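Local coordinates for putidaredoxin reductase (Pseudomonas putida, PDB 1Q1R), which probably passes electrons from NADH through its bound FAD to putidaredoxin, the iron-sulfur partner of the cytochrome P450cam monooxygenase, at residues R183-E186 with R187-P191. Sequence-based numbering, arbitrary orientation.
Sequences RVLE and RVTAP
Leu185 O gathers three donors as the chain doubles back: Thr189 N at 3.0 Å, Val188 N at 3.2 Å and the Thr189 hydroxyl. Threonine suits this site because its OG1, turned between its own backbone N and carbonyl carbon (chi1 70°), reaches Leu185 O at 2.9 Å from above the carbonyl plane, not on a lone pair, while its methyl CG2 meets Leu185 CB at 4.0 Å. Leucine fills the buried side, packing on Tyr159 and Leu162. Arg183, long enough to span the loop, extends from CG to NE and grips Thr189 O end-on, NH1 at 2.9 Å and NH2 at 3.1 Å, with the oxygen near the guanidinium plane; NH1 also bonds Ser194 OG. Pro191 lays an apolar ring over one face, its CG 3.6 Å from Arg183 NE, and a helix's first turn tolerates its missing N-H; Glu186 CA lies against the other face. A leucine in place of Arg183 would probably leave Thr189 O without its two guanidinium donors, and the type II beta turn 183-186 less firmly tied to the segment entering helix 191-204. Ala190 sits at that helix's N-cap position, in a loop following strand 174-178 of the probable NADH-binding domain of the glutathione reductase fold.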
loop_
_atom_site.group_PDB
_atom_site.type_symbol
_atom_site.label_atom_id
_atom_site.label_comp_id
_atom_site.label_asym_id
_atom_site.label_seq_id
_atom_site.Cartn_x
_atom_site.Cartn_y
_atom_site.Cartn_z
ATOM N N ARG A 183 17.377 -4.405 -10.553
ATOM C CA ARG A 183 16.355 -3.786 -11.389
ATOM C C ARG A 183 15.210 -3.338 -10.491
ATOM O O ARG A 183 14.924 -3.977 -9.479
ATOM C CB ARG A 183 15.856 -4.779 -12.448
ATOM C CG ARG A 183 15.313 -6.091 -11.892
ATOM C CD ARG A 183 15.077 -7.105 -13.016
ATOM N NE ARG A 183 14.567 -8.384 -12.521
ATOM C CZ ARG A 183 13.313 -8.596 -12.125
ATOM N NH1 ARG A 183 12.422 -7.613 -12.165
ATOM N NH2 ARG A 183 12.951 -9.794 -11.683
ATOM N N VAL A 184 14.560 -2.235 -10.847
ATOM C CA VAL A 184 13.460 -1.736 -10.029
ATOM C C VAL A 184 12.314 -2.738 -9.984
ATOM O O VAL A 184 12.072 -3.462 -10.951
ATOM C CB VAL A 184 12.917 -0.386 -10.563
ATOM C CG1 VAL A 184 14.024 0.660 -10.560
ATOM C CG2 VAL A 184 12.357 -0.562 -11.960
ATOM N N LEU A 185 11.619 -2.784 -8.852
ATOM C CA LEU A 185 10.484 -3.685 -8.694
ATOM C C LEU A 185 10.890 -5.130 -8.957
ATOM O O LEU A 185 10.071 -5.944 -9.383
ATOM C CB LEU A 185 9.371 -3.276 -9.668
ATOM C CG LEU A 185 8.796 -1.870 -9.463
ATOM C CD1 LEU A 185 7.949 -1.463 -10.659
ATOM C CD2 LEU A 185 7.979 -1.849 -8.185
ATOM N N GLU A 186 12.156 -5.442 -8.697
ATOM C CA GLU A 186 12.681 -6.784 -8.924
ATOM C C GLU A 186 11.899 -7.910 -8.257
ATOM O O GLU A 186 11.731 -8.983 -8.834
ATOM C CB GLU A 186 14.147 -6.856 -8.480
ATOM C CG GLU A 186 14.649 -8.276 -8.232
ATOM C CD GLU A 186 16.157 -8.362 -8.128
ATOM O OE1 GLU A 186 16.649 -9.207 -7.356
ATOM O OE2 GLU A 186 16.852 -7.596 -8.828
ATOM N N ARG A 187 11.410 -7.667 -7.049
ATOM C CA ARG A 187 10.680 -8.696 -6.325
ATOM C C ARG A 187 9.258 -8.992 -6.794
ATOM O O ARG A 187 8.751 -10.092 -6.571
ATOM C CB ARG A 187 10.653 -8.355 -4.834
ATOM C CG ARG A 187 12.030 -8.259 -4.204
ATOM C CD ARG A 187 11.934 -8.218 -2.690
ATOM N NE ARG A 187 11.147 -9.341 -2.180
ATOM C CZ ARG A 187 11.120 -9.720 -0.906
ATOM N NH1 ARG A 187 11.841 -9.066 -0.002
ATOM N NH2 ARG A 187 10.373 -10.754 -0.535
ATOM N N VAL A 188 8.615 -8.034 -7.451
ATOM C CA VAL A 188 7.235 -8.242 -7.881
ATOM C C VAL A 188 6.977 -8.293 -9.384
ATOM O O VAL A 188 5.865 -8.607 -9.810
ATOM C CB VAL A 188 6.313 -7.171 -7.267
ATOM C CG1 VAL A 188 6.447 -7.188 -5.752
ATOM C CG2 VAL A 188 6.671 -5.801 -7.812
ATOM N N THR A 189 7.988 -7.996 -10.192
ATOM C CA THR A 189 7.798 -8.026 -11.635
ATOM C C THR A 189 8.881 -8.809 -12.352
ATOM O O THR A 189 9.923 -9.125 -11.782
ATOM C CB THR A 189 7.780 -6.609 -12.233
ATOM O OG1 THR A 189 9.092 -6.038 -12.155
ATOM C CG2 THR A 189 6.801 -5.727 -11.478
ATOM N N ALA A 190 8.620 -9.118 -13.617
ATOM C CA ALA A 190 9.576 -9.845 -14.436
ATOM C C ALA A 190 10.516 -8.812 -15.035
ATOM O O ALA A 190 10.145 -7.649 -15.201
ATOM C CB ALA A 190 8.851 -10.610 -15.542
ATOM N N PRO A 191 11.748 -9.221 -15.365
ATOM C CA PRO A 191 12.760 -8.336 -15.947
ATOM C C PRO A 191 12.259 -7.403 -17.049
ATOM O O PRO A 191 12.487 -6.195 -16.994
ATOM C CB PRO A 191 13.822 -9.314 -16.436
ATOM C CG PRO A 191 13.771 -10.378 -15.385
ATOM C CD PRO A 191 12.281 -10.588 -15.211
#